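Local coordinates for putative sporulation-specific glycosylase YdhD (Bacillus subtilis subsp. subtilis str. 168, PDB 3CZ8), which probably hydrolyses glycosidic bonds of a chitin-like or cell-wall polysaccharide during sporulation, by means of the family 18 glycosyl hydrolase domain that makes up this chain, at residues V15-D20 with R299-G304; L53-A58 with R110-V115; T97-N102 with T131-Q136. The protein carries 1 engineered substitution. All blocks are in the same frame, centred on the assembly; numbering follows the deposited sequence.

Contact 1 (V15-D20 with R299-G304); sequences VLRNPD and RLQAIG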
ATOM      1  N   VAL A  15      -9.089  -1.824  12.764  1.00 27.14           N
ATOM      2  CA  VAL A  15     -10.234  -1.149  13.358  1.00 26.06           C
ATOM      3  C   VAL A  15      -9.811   0.105  14.127  1.00 28.32           C
ATOM      4  O   VAL A  15      -8.925   0.051  14.982  1.00 34.21           O
ATOM      5  CB  VAL A  15     -11.043  -2.144  14.240  1.00 23.97           C
ATOM      6  CG1 VAL A  15     -12.126  -1.447  15.022  1.00 24.36           C
ATOM      7  CG2 VAL A  15     -11.662  -3.234  13.367  1.00 31.34           C
ATOM      8  N   LEU A  16     -10.438   1.232  13.783  1.00 24.94           N
ATOM      9  CA  LEU A  16     -10.198   2.528  14.425  1.00 25.59           C
ATOM     10  C   LEU A  16     -11.437   2.908  15.217  1.00 32.28           C
ATOM     11  O   LEU A  16     -12.385   3.465  14.654  1.00 34.35           O
ATOM     12  CB  LEU A  16      -9.928   3.610  13.370  1.00 29.41           C
ATOM     13  CG  LEU A  16      -8.653   3.469  12.539  1.00 44.12           C
ATOM     14  CD1 LEU A  16      -8.911   3.844  11.100  1.00 36.83           C
ATOM     15  CD2 LEU A  16      -7.523   4.301  13.132  1.00 31.94           C
ATOM     16  N   ARG A  17     -11.430   2.598  16.513  1.00 34.82           N
ATOM     17  CA  ARG A  17     -12.615   2.752  17.357  1.00 45.53           C
ATOM     18  C   ARG A  17     -13.153   4.185  17.417  1.00 39.54           C
ATOM     19  O   ARG A  17     -12.380   5.146  17.418  1.00 49.13           O
ATOM     20  CB  ARG A  17     -12.349   2.214  18.771  1.00 50.28           C
ATOM     21  CG  ARG A  17     -13.583   2.245  19.670  1.00 65.24           C
ATOM     22  CD  ARG A  17     -13.317   1.819  21.086  1.00 60.24           C
ATOM     23  NE  ARG A  17     -13.835   0.475  21.316  1.00 83.21           N
ATOM     24  CZ  ARG A  17     -14.097  -0.039  22.512  1.00 84.33           C
ATOM     25  NH1 ARG A  17     -13.881   0.674  23.612  1.00 76.72           N
ATOM     26  NH2 ARG A  17     -14.577  -1.273  22.603  1.00 76.19           N
ATOM     27  N   ASN A  18     -14.483   4.299  17.406  1.00 39.28           N
ATOM     28  CA  ASN A  18     -15.209   5.500  17.816  1.00 43.10           C
ATOM     29  C   ASN A  18     -14.643   5.993  19.155  1.00 55.71           C
ATOM     30  O   ASN A  18     -14.757   5.290  20.164  1.00 49.45           O
ATOM     31  CB  ASN A  18     -16.698   5.148  17.958  1.00 50.96           C
ATOM     32  CG  ASN A  18     -17.596   6.357  18.209  1.00 34.87           C
ATOM     33  OD1 ASN A  18     -17.143   7.443  18.561  1.00 57.08           O
ATOM     34  ND2 ASN A  18     -18.892   6.156  18.028  1.00 43.37           N
ATOM     35  N   PRO A  19     -14.016   7.193  19.159  1.00 60.14           N
ATOM     36  CA  PRO A  19     -13.337   7.741  20.348  1.00 59.77           C
ATOM     37  C   PRO A  19     -14.276   8.041  21.524  1.00 58.20           C
ATOM     38  O   PRO A  19     -13.831   8.087  22.672  1.00 64.13           O
ATOM     39  CB  PRO A  19     -12.704   9.037  19.827  1.00 50.42           C
ATOM     40  CG  PRO A  19     -13.513   9.408  18.638  1.00 56.96           C
ATOM     41  CD  PRO A  19     -13.912   8.110  18.008  1.00 53.14           C
ATOM     42  N   ASP A  20     -15.561   8.222  21.225  1.00 49.47           N
ATOM     43  CA  ASP A  20     -16.600   8.449  22.227  1.00 53.90           C
ATOM     44  C   ASP A  20     -16.900   7.231  23.115  1.00 56.87           C
ATOM     45  O   ASP A  20     -17.578   7.362  24.136  1.00 69.67           O
ATOM     46  CB  ASP A  20     -17.888   8.924  21.540  1.00 35.85           C
ATOM     47  CG  ASP A  20     -17.708  10.238  20.800  1.00 52.25           C
ATOM     48  OD1 ASP A  20     -18.648  10.660  20.095  1.00 58.97           O
ATOM     49  OD2 ASP A  20     -16.627  10.853  20.924  1.00 76.34           O
ATOM     50  N   ARG A 299     -23.678   6.545  16.752  1.00 44.14           N
ATOM     51  CA  ARG A 299     -23.138   5.750  17.864  0.50 44.55           C
ATOM     52  C   ARG A 299     -22.636   4.366  17.431  1.00 52.51           C
ATOM     53  O   ARG A 299     -22.817   3.368  18.141  1.00 56.12           O
ATOM     54  CB  ARG A 299     -24.155   5.641  19.010  0.50 49.63           C
ATOM     55  CG  ARG A 299     -24.114   6.787  20.007  0.50 44.23           C
ATOM     56  CD  ARG A 299     -25.147   6.583  21.110  0.50 38.44           C
ATOM     57  NE  ARG A 299     -24.572   6.797  22.436  0.50 38.61           N
ATOM     58  CZ  ARG A 299     -24.014   5.841  23.176  0.50 29.22           C
ATOM     59  NH1 ARG A 299     -23.511   6.134  24.367  0.50 31.92           N
ATOM     60  NH2 ARG A 299     -23.956   4.589  22.730  0.50 39.03           N
ATOM     61  N   LEU A 300     -21.995   4.313  16.266  1.00 52.35           N
ATOM     62  CA  LEU A 300     -21.460   3.066  15.715  1.00 40.16           C
ATOM     63  C   LEU A 300     -20.142   2.690  16.391  1.00 31.48           C
ATOM     64  O   LEU A 300     -19.539   3.517  17.071  1.00 39.39           O
ATOM     65  CB  LEU A 300     -21.282   3.206  14.203  1.00 37.12           C
ATOM     66  CG  LEU A 300     -22.395   2.746  13.253  1.00 52.71           C
ATOM     67  CD1 LEU A 300     -23.813   2.735  13.841  1.00 35.85           C
ATOM     68  CD2 LEU A 300     -22.341   3.537  11.960  1.00 39.45           C
ATOM     69  N   GLN A 301     -19.698   1.450  16.193  1.00 32.12           N
ATOM     70  CA  GLN A 301     -18.504   0.926  16.869  1.00 31.65           C
ATOM     71  C   GLN A 301     -17.188   1.558  16.428  1.00 40.36           C
ATOM     72  O   GLN A 301     -16.378   1.947  17.272  1.00 41.04           O
ATOM     73  CB  GLN A 301     -18.417  -0.597  16.717  1.00 32.98           C
ATOM     74  CG  GLN A 301     -17.156  -1.260  17.302  1.00 36.33           C
ATOM     75  CD  GLN A 301     -17.077  -1.207  18.835  1.00 53.12           C
ATOM     76  OE1 GLN A 301     -15.988  -1.145  19.399  1.00 39.97           O
ATOM     77  NE2 GLN A 301     -18.226  -1.250  19.504  1.00 42.38           N
ATOM     78  N   ALA A 302     -16.982   1.656  15.113  1.00 36.70           N
ATOM     79  CA  ALA A 302     -15.677   2.026  14.569  1.00 35.05           C
ATOM     80  C   ALA A 302     -15.687   2.391  13.093  1.00 35.87           C
ATOM     81  O   ALA A 302     -16.642   2.107  12.365  1.00 36.07           O
ATOM     82  CB  ALA A 302     -14.684   0.892  14.789  1.00 27.62           C
ATOM     83  N   ILE A 303     -14.595   3.035  12.685  1.00 41.59           N
ATOM     84  CA  ILE A 303     -14.179   3.152  11.296  1.00 31.85           C
ATOM     85  C   ILE A 303     -13.181   2.004  11.065  1.00 36.37           C
ATOM     86  O   ILE A 303     -12.388   1.684  11.951  1.00 34.73           O
ATOM     87  CB  ILE A 303     -13.555   4.563  11.039  1.00 40.57           C
ATOM     88  CG1 ILE A 303     -14.657   5.619  10.807  1.00 24.08           C
ATOM     89  CG2 ILE A 303     -12.516   4.564   9.912  1.00 38.77           C
ATOM     90  CD1 ILE A 303     -15.254   5.651   9.411  1.00 26.76           C
ATOM     91  N   GLY A 304     -13.263   1.349   9.909  1.00 35.88           N
ATOM     92  CA  GLY A 304     -12.264   0.346   9.519  1.00 29.36           C
ATOM     93  C   GLY A 304     -11.457   0.811   8.317  1.00 32.79           C
ATOM     94  O   GLY A 304     -11.997   1.455   7.418  1.00 34.67           O
TER

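Contact 2 (L53-A58 with R110-V115); sequences LNDAAA and RGYGGV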
ATOM      1  N   LEU A  53       0.000 -19.598   5.559  1.00 49.55           N
ATOM      2  CA  LEU A  53       0.681 -18.312   5.513  1.00 53.08           C
ATOM      3  C   LEU A  53       1.910 -18.288   6.399  1.00 54.85           C
ATOM      4  O   LEU A  53       2.025 -19.069   7.345  1.00 52.52           O
ATOM      5  CB  LEU A  53      -0.252 -17.180   5.952  1.00 58.09           C
ATOM      6  CG  LEU A  53      -1.473 -16.756   5.140  1.00 52.24           C
ATOM      7  CD1 LEU A  53      -2.104 -15.588   5.858  1.00 48.63           C
ATOM      8  CD2 LEU A  53      -1.111 -16.374   3.716  1.00 58.44           C
ATOM      9  N   ASN A  54       2.821 -17.372   6.089  1.00 57.19           N
ATOM     10  CA  ASN A  54       3.910 -17.036   6.985  1.00 61.92           C
ATOM     11  C   ASN A  54       3.417 -15.962   7.942  1.00 55.08           C
ATOM     12  O   ASN A  54       3.798 -14.798   7.839  1.00 58.06           O
ATOM     13  CB  ASN A  54       5.136 -16.571   6.195  1.00 65.10           C
ATOM     14  CG  ASN A  54       6.407 -16.570   7.029  1.00 70.67           C
ATOM     15  OD1 ASN A  54       6.676 -17.511   7.779  1.00 86.27           O
ATOM     16  ND2 ASN A  54       7.201 -15.514   6.890  1.00 67.74           N
ATOM     17  N   ASP A  55       2.557 -16.372   8.873  1.00 55.00           N
ATOM     18  CA  ASP A  55       1.824 -15.434   9.722  1.00 53.71           C
ATOM     19  C   ASP A  55       2.277 -15.408  11.178  1.00 52.11           C
ATOM     20  O   ASP A  55       1.909 -14.499  11.926  1.00 50.76           O
ATOM     21  CB  ASP A  55       0.307 -15.675   9.623  1.00 43.93           C
ATOM     22  CG  ASP A  55      -0.109 -17.110   9.970  1.00 68.12           C
ATOM     23  OD1 ASP A  55      -1.326 -17.385   9.913  1.00 57.19           O
ATOM     24  OD2 ASP A  55       0.748 -17.963  10.300  1.00 65.97           O
ATOM     25  N   ALA A  56       3.087 -16.398  11.557  1.00 55.34           N
ATOM     26  CA  ALA A  56       3.544 -16.590  12.938  1.00 55.23           C
ATOM     27  C   ALA A  56       4.172 -15.349  13.567  1.00 48.84           C
ATOM     28  O   ALA A  56       3.904 -15.036  14.730  1.00 48.44           O
ATOM     29  CB  ALA A  56       4.504 -17.776  13.022  1.00 55.54           C
ATOM     30  N   ALA A  57       4.986 -14.641  12.789  1.00 52.44           N
ATOM     31  CA  ALA A  57       5.610 -13.400  13.244  1.00 59.93           C
ATOM     32  C   ALA A  57       4.582 -12.284  13.406  1.00 51.41           C
ATOM     33  O   ALA A  57       4.626 -11.537  14.382  1.00 52.88           O
ATOM     34  CB  ALA A  57       6.726 -12.978  12.284  1.00 65.34           C
ATOM     35  N   ALA A  58       3.651 -12.195  12.455  1.00 56.35           N
ATOM     36  CA  ALA A  58       2.608 -11.160  12.458  1.00 55.87           C
ATOM     37  C   ALA A  58       1.584 -11.330  13.589  1.00 44.10           C
ATOM     38  O   ALA A  58       1.143 -10.342  14.184  1.00 46.73           O
ATOM     39  CB  ALA A  58       1.910 -11.106  11.099  1.00 51.99           C
ATOM     40  N   ARG A 110      -2.601 -21.763  15.170  1.00 47.74           N
ATOM     41  CA  ARG A 110      -1.810 -20.580  14.823  1.00 33.24           C
ATOM     42  C   ARG A 110      -1.875 -19.463  15.861  1.00 31.76           C
ATOM     43  O   ARG A 110      -1.016 -18.583  15.879  1.00 45.53           O
ATOM     44  CB  ARG A 110      -2.198 -20.057  13.434  1.00 35.44           C
ATOM     45  CG  ARG A 110      -1.968 -21.049  12.290  1.00 36.91           C
ATOM     46  CD  ARG A 110      -0.646 -20.803  11.560  1.00 62.93           C
ATOM     47  NE  ARG A 110       0.524 -21.275  12.304  1.00 92.18           N
ATOM     48  CZ  ARG A 110       1.357 -20.492  12.988  1.00 98.05           C
ATOM     49  NH1 ARG A 110       2.390 -21.027  13.629  1.00 86.32           N
ATOM     50  NH2 ARG A 110       1.162 -19.180  13.041  1.00 91.09           N
ATOM     51  N   GLY A 111      -2.889 -19.487  16.720  1.00 41.48           N
ATOM     52  CA  GLY A 111      -2.984 -18.518  17.816  1.00 30.24           C
ATOM     53  C   GLY A 111      -3.670 -17.199  17.492  1.00 44.92           C
ATOM     54  O   GLY A 111      -3.367 -16.162  18.098  1.00 37.79           O
ATOM     55  N   TYR A 112      -4.604 -17.234  16.546  1.00 42.01           N
ATOM     56  CA  TYR A 112      -5.422 -16.063  16.236  1.00 41.74           C
ATOM     57  C   TYR A 112      -6.451 -15.835  17.335  1.00 32.52           C
ATOM     58  O   TYR A 112      -6.821 -16.768  18.041  1.00 47.81           O
ATOM     59  CB  TYR A 112      -6.137 -16.252  14.903  1.00 39.28           C
ATOM     60  CG  TYR A 112      -5.283 -16.030  13.672  1.00 38.57           C
ATOM     61  CD1 TYR A 112      -4.932 -14.740  13.268  1.00 38.34           C
ATOM     62  CD2 TYR A 112      -4.856 -17.106  12.894  1.00 29.59           C
ATOM     63  CE1 TYR A 112      -4.168 -14.526  12.128  1.00 31.59           C
ATOM     64  CE2 TYR A 112      -4.088 -16.903  11.749  1.00 38.21           C
ATOM     65  CZ  TYR A 112      -3.752 -15.605  11.374  1.00 37.38           C
ATOM     66  OH  TYR A 112      -2.993 -15.384  10.249  1.00 47.20           O
ATOM     67  N   GLY A 113      -6.904 -14.593  17.483  1.00 31.39           N
ATOM     68  CA  GLY A 113      -7.970 -14.270  18.429  1.00 32.88           C
ATOM     69  C   GLY A 113      -9.375 -14.377  17.852  1.00 37.09           C
ATOM     70  O   GLY A 113     -10.356 -14.087  18.536  1.00 32.54           O
ATOM     71  N   GLY A 114      -9.473 -14.801  16.594  1.00 34.52           N
ATOM     72  CA  GLY A 114     -10.754 -14.886  15.905  1.00 35.97           C
ATOM     73  C   GLY A 114     -10.603 -14.866  14.397  1.00 34.90           C
ATOM     74  O   GLY A 114      -9.499 -15.059  13.878  1.00 33.24           O
ATOM     75  N   VAL A 115     -11.714 -14.665  13.692  0.50 33.61           N
ATOM     76  CA  VAL A 115     -11.681 -14.593  12.232  0.50 27.33           C
ATOM     77  C   VAL A 115     -12.417 -13.404  11.637  0.50 30.85           C
ATOM     78  O   VAL A 115     -13.190 -12.712  12.308  0.50 26.56           O
ATOM     79  CB  VAL A 115     -12.229 -15.873  11.530  0.50 34.31           C
ATOM     80  CG1 VAL A 115     -11.325 -17.058  11.761  0.50 44.66           C
ATOM     81  CG2 VAL A 115     -13.650 -16.168  11.954  0.50 31.27           C
TER

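Contact 3 (T97-N102 with T131-Q136); sequences TNLVNN and TGFLRQ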
ATOM      1  N   THR A  97     -19.326 -28.125   7.537  1.00 45.70           N
ATOM      2  CA  THR A  97     -18.887 -28.660   8.831  1.00 42.63           C
ATOM      3  C   THR A  97     -17.366 -28.805   8.832  1.00 45.19           C
ATOM      4  O   THR A  97     -16.701 -28.424   9.798  1.00 39.59           O
ATOM      5  CB  THR A  97     -19.554 -30.028   9.142  1.00 44.33           C
ATOM      6  OG1 THR A  97     -20.962 -29.844   9.307  1.00 43.51           O
ATOM      7  CG2 THR A  97     -19.002 -30.643  10.418  1.00 34.26           C
ATOM      8  N   ASN A  98     -16.830 -29.346   7.737  1.00 47.02           N
ATOM      9  CA  ASN A  98     -15.387 -29.454   7.540  1.00 50.28           C
ATOM     10  C   ASN A  98     -14.706 -28.089   7.611  1.00 47.09           C
ATOM     11  O   ASN A  98     -13.674 -27.955   8.262  1.00 53.05           O
ATOM     12  CB  ASN A  98     -15.067 -30.150   6.209  1.00 46.62           C
ATOM     13  CG  ASN A  98     -13.573 -30.267   5.948  1.00 48.80           C
ATOM     14  OD1 ASN A  98     -12.781 -30.479   6.867  1.00 59.11           O
ATOM     15  ND2 ASN A  98     -13.185 -30.140   4.685  1.00 61.07           N
ATOM     16  N   LEU A  99     -15.306 -27.087   6.967  1.00 45.67           N
ATOM     17  CA  LEU A  99     -14.796 -25.713   7.000  1.00 42.01           C
ATOM     18  C   LEU A  99     -14.844 -25.100   8.401  1.00 39.51           C
ATOM     19  O   LEU A  99     -13.874 -24.469   8.831  1.00 45.31           O
ATOM     20  CB  LEU A  99     -15.521 -24.824   5.971  1.00 45.17           C
ATOM     21  CG  LEU A  99     -15.074 -23.359   5.841  1.00 36.33           C
ATOM     22  CD1 LEU A  99     -13.576 -23.239   5.585  1.00 35.00           C
ATOM     23  CD2 LEU A  99     -15.841 -22.640   4.755  1.00 34.58           C
ATOM     24  N   VAL A 100     -15.958 -25.305   9.105  1.00 41.72           N
ATOM     25  CA  VAL A 100     -16.120 -24.841  10.492  1.00 43.79           C
ATOM     26  C   VAL A 100     -15.034 -25.419  11.421  1.00 45.42           C
ATOM     27  O   VAL A 100     -14.409 -24.683  12.197  1.00 41.70           O
ATOM     28  CB  VAL A 100     -17.564 -25.122  11.027  1.00 37.71           C
ATOM     29  CG1 VAL A 100     -17.624 -25.078  12.546  1.00 45.51           C
ATOM     30  CG2 VAL A 100     -18.554 -24.116  10.452  1.00 33.02           C
ATOM     31  N   ASN A 101     -14.790 -26.724  11.300  1.00 45.89           N
ATOM     32  CA  ASN A 101     -13.747 -27.396  12.078  1.00 49.60           C
ATOM     33  C   ASN A 101     -12.338 -26.939  11.708  1.00 45.93           C
ATOM     34  O   ASN A 101     -11.508 -26.718  12.594  1.00 47.75           O
ATOM     35  CB  ASN A 101     -13.864 -28.925  11.967  1.00 46.07           C
ATOM     36  CG  ASN A 101     -15.083 -29.475  12.693  1.00 37.47           C
ATOM     37  OD1 ASN A 101     -15.461 -28.990  13.760  1.00 48.53           O
ATOM     38  ND2 ASN A 101     -15.704 -30.492  12.109  1.00 56.72           N
ATOM     39  N   ASN A 102     -12.083 -26.792  10.406  1.00 43.71           N
ATOM     40  CA  ASN A 102     -10.788 -26.308   9.906  1.00 40.36           C
ATOM     41  C   ASN A 102     -10.456 -24.886  10.332  1.00 43.23           C
ATOM     42  O   ASN A 102      -9.301 -24.596  10.643  1.00 38.26           O
ATOM     43  CB  ASN A 102     -10.715 -26.412   8.387  1.00 41.79           C
ATOM     44  CG  ASN A 102     -10.604 -27.841   7.908  1.00 45.31           C
ATOM     45  OD1 ASN A 102     -10.145 -28.727   8.635  1.00 51.35           O
ATOM     46  ND2 ASN A 102     -11.036 -28.079   6.679  1.00 39.85           N
ATOM     47  N   THR A 131     -26.011 -17.686   6.228  1.00 31.25           N
ATOM     48  CA  THR A 131     -26.377 -17.373   7.610  1.00 37.14           C
ATOM     49  C   THR A 131     -26.231 -18.593   8.527  1.00 39.11           C
ATOM     50  O   THR A 131     -25.672 -18.485   9.624  1.00 31.07           O
ATOM     51  CB  THR A 131     -27.809 -16.810   7.689  1.00 41.16           C
ATOM     52  OG1 THR A 131     -27.933 -15.716   6.774  1.00 32.78           O
ATOM     53  CG2 THR A 131     -28.145 -16.322   9.103  1.00 31.64           C
ATOM     54  N   GLY A 132     -26.718 -19.740   8.055  1.00 28.72           N
ATOM     55  CA  GLY A 132     -26.613 -21.008   8.773  1.00 31.19           C
ATOM     56  C   GLY A 132     -25.179 -21.446   9.014  1.00 40.12           C
ATOM     57  O   GLY A 132     -24.842 -21.900  10.111  1.00 34.56           O
ATOM     58  N   PHE A 133     -24.337 -21.303   7.990  1.00 34.73           N
ATOM     59  CA  PHE A 133     -22.903 -21.580   8.112  1.00 28.16           C
ATOM     60  C   PHE A 133     -22.254 -20.700   9.182  1.00 28.23           C
ATOM     61  O   PHE A 133     -21.429 -21.172   9.967  1.00 32.36           O
ATOM     62  CB  PHE A 133     -22.197 -21.397   6.760  1.00 29.08           C
ATOM     63  CG  PHE A 133     -20.711 -21.202   6.870  1.00 25.31           C
ATOM     64  CD1 PHE A 133     -19.873 -22.277   7.144  1.00 34.47           C
ATOM     65  CD2 PHE A 133     -20.148 -19.935   6.722  1.00 37.71           C
ATOM     66  CE1 PHE A 133     -18.501 -22.092   7.271  1.00 32.94           C
ATOM     67  CE2 PHE A 133     -18.776 -19.746   6.846  1.00 28.12           C
ATOM     68  CZ  PHE A 133     -17.955 -20.822   7.120  1.00 31.29           C
ATOM     69  N   LEU A 134     -22.635 -19.424   9.199  1.00 25.79           N
ATOM     70  CA  LEU A 134     -22.103 -18.452  10.142  1.00 27.81           C
ATOM     71  C   LEU A 134     -22.590 -18.691  11.570  1.00 34.05           C
ATOM     72  O   LEU A 134     -21.858 -18.412  12.525  1.00 29.30           O
ATOM     73  CB  LEU A 134     -22.430 -17.025   9.700  1.00 21.68           C
ATOM     74  CG  LEU A 134     -21.741 -16.513   8.429  1.00 26.07           C
ATOM     75  CD1 LEU A 134     -22.407 -15.249   8.007  1.00 13.34           C
ATOM     76  CD2 LEU A 134     -20.238 -16.298   8.595  1.00 24.43           C
ATOM     77  N   ARG A 135     -23.815 -19.204  11.704  1.00 34.12           N
ATOM     78  CA  ARG A 135     -24.334 -19.669  12.993  1.00 38.23           C
ATOM     79  C   ARG A 135     -23.548 -20.878  13.497  1.00 31.49           C
ATOM     80  O   ARG A 135     -23.221 -20.959  14.681  1.00 35.55           O
ATOM     81  CB  ARG A 135     -25.835 -19.995  12.914  1.00 45.56           C
ATOM     82  CG  ARG A 135     -26.398 -20.706  14.159  1.00 41.33           C
ATOM     83  CD  ARG A 135     -27.914 -20.682  14.224  1.00 56.73           C
ATOM     84  NE  ARG A 135     -28.415 -19.470  14.874  1.00 81.61           N
ATOM     85  CZ  ARG A 135     -29.089 -18.503  14.256  1.00 76.22           C
ATOM     86  NH1 ARG A 135     -29.494 -17.440  14.941  1.00 48.10           N
ATOM     87  NH2 ARG A 135     -29.358 -18.594  12.957  1.00 60.83           N
ATOM     88  N   GLN A 136     -23.241 -21.808  12.596  1.00 30.24           N
ATOM     89  CA  GLN A 136     -22.489 -23.003  12.957  1.00 36.36           C
ATOM     90  C   GLN A 136     -21.058 -22.620  13.343  1.00 38.76           C
ATOM     91  O   GLN A 136     -20.462 -23.217  14.240  1.00 41.40           O
ATOM     92  CB  GLN A 136     -22.491 -24.015  11.808  1.00 29.89           C
ATOM     93  CG  GLN A 136     -22.370 -25.462  12.286  1.00 54.47           C
ATOM     94  CD  GLN A 136     -21.895 -26.429  11.215  1.00 42.71           C
ATOM     95  OE1 GLN A 136     -20.970 -27.208  11.446  1.00 60.71           O
ATOM     96  NE2 GLN A 136     -22.523 -26.388  10.042  1.00 33.31           N
TER
HETATM   97  O   HOH W   1     -23.064 -28.624   8.189  1.00 43.74           O

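Contact 1 (V15-D20 with R299-G304)
Leu16 and Ile303 form a hydrogen-bonded antiparallel pair that joins the end of strand 9-17 to the start of strand 302-310. Leu16 N reaches Ile303 O at 2.7 Å, and Ile303 N returns a 3.0 Å bond to Leu16 O. The side chains of this pair share a sheet face, where Leu16 CD1 packs against Ile303 CG2 at 3.9 Å; helix 285-297 lies against Ile303. Packing is tightest around Ala302. Its CB presses on Val15 CG1 at 3.5 Å, closer than methyl groups usually approach, and this branch of Val15 stands anti to the backbone N (chi1 172°). Beyond the strands the two segments stay joined through Asn18, whose N donates to Gln301 O and whose side-chain amide is used at both ends. ND2 points at Leu300 O, 2.9 Å away, in a nearly straight bond of 170° that lies in the planes of both groups. OD1 takes the N-H of Asp20 from above its carbonyl plane, closing an Asx turn. An alanine here would probably leave Leu300 O and the Asp20 N-H without these mates and the turn less firmly held. The Arg17 side is looser and partly exposed: its side chain leaves the backbone pointing away from 299-304, and NE makes only a weak 3.3 Å bond to Gln301 OE1, with the guanidinium and amide planes steeply inclined. Gln301 is held more firmly from its other end, through NE2 to Arg215 O, while Arg17 also packs on Arg252 of the second subunit. Pairing of the first strand with the last, here antiparallel, closes the curled sheet into the TIM-type barrel of family 18 glycosyl hydrolases.

Contact 2 (L53-A58 with R110-V115)
Asp55 meets Arg110 and Tyr112 because its CG lies between the backbone N and the carbonyl carbon (chi1 56°), while the arginine chain folds back on itself with bends at chi2 and chi3. The carboxylate divides its two oxygens between two partners. OD1 accepts from Tyr112 OH in a short 2.6 Å hydrogen bond, approached on the anti side and 23° out of the carboxylate plane. OD2 forms a salt bridge with Arg110 NH2 at 3.0 Å. The tyrosine ring is turned 65° from the carboxylate, with OD1 near the ring plane, beyond its edge. The guanidinium lies at an oblique tilt to the acid, and Arg110 CD also comes to 3.4 Å from OD2, so the aliphatic part of the arginine shares in the approach. On the outer side, NH2 rests over the first turn of the following helix, 3.5 Å from Ala56 CA.

OD1 has a second partner in Tyr41 OH, so two phenol hydroxyls and one arginine grip a largely buried acid; this surrounding would be expected to favour its ionised form. Gly111, with positive phi, marks where the chain leaves helix 93-110 and turns toward strand 114-118. The contact thus fastens the start of helix 56-64 to this helix-to-strand connection. Tyr112 is packed among Ile38 and Tyr41 of strand 35-42, Pro69 and Ala71 of strand 68-77, Ile59 of helix 56-64 and Val107 of helix 93-110.

Contact 3 (T97-N102 with T131-Q136)
Thr97 OG1, which comes near the amide of Gln136, has two hydrogen-bond partners: it bonds to Pro93 O one turn earlier in its own helix and accepts a 2.7 Å hydrogen bond from a water. That water in turn accepts from Gln136 NE2 at 3.0 Å, bridging two neighbouring outer helices of the TIM-type barrel, 93-110 and 127-143, which are linked in the chain through strand 114-118. The segments run in broadly the same direction, 38° apart, with axes 10.1 Å from each other at closest approach. Gln136 spans part of this distance with a chain extended beyond CG, which brings its terminal amide alongside the first helix, where both Thr97 and Gln136 are partly exposed.

Deeper in, apolar side chains take over. Phe133 CG stands anti to the backbone N (chi1 160°), and from there the ring reaches the 97-102 segment. Leu99 crosses it at about a right angle, setting CD2 3.7 Å from Phe133 CZ. Val100 slides past the ring in the opposite direction and is also touched by Leu137 and Arg140 of the second helix, while Leu90 of helix 83-90 packs on Phe133. Of the two Val100 methyls, CG2 lies 3.8 Å from Phe133 CE1, and CG1 rests at the same distance from Gln136 O.

Contacts 1 and 2 both reach the barrel sheet, with centres about 24 Å apart, whereas contact 3 joins two helices outside it. Contact 1 is largely buried and relies on backbone bonding, as expected where strand meets strand. Contact 2 is only partly buried and depends on a shared carboxylate at a helix start. Contact 3 has an apolar interior and a water-bridged polar side. Contacts 2 and 3 interlock along the chain, their segments alternating: helix 93-110 supplies a segment of contact 3 and leads into the 110-115 segment of contact 2. Along the chain, contact 1 encloses both, since it brings together the two ends of the domain.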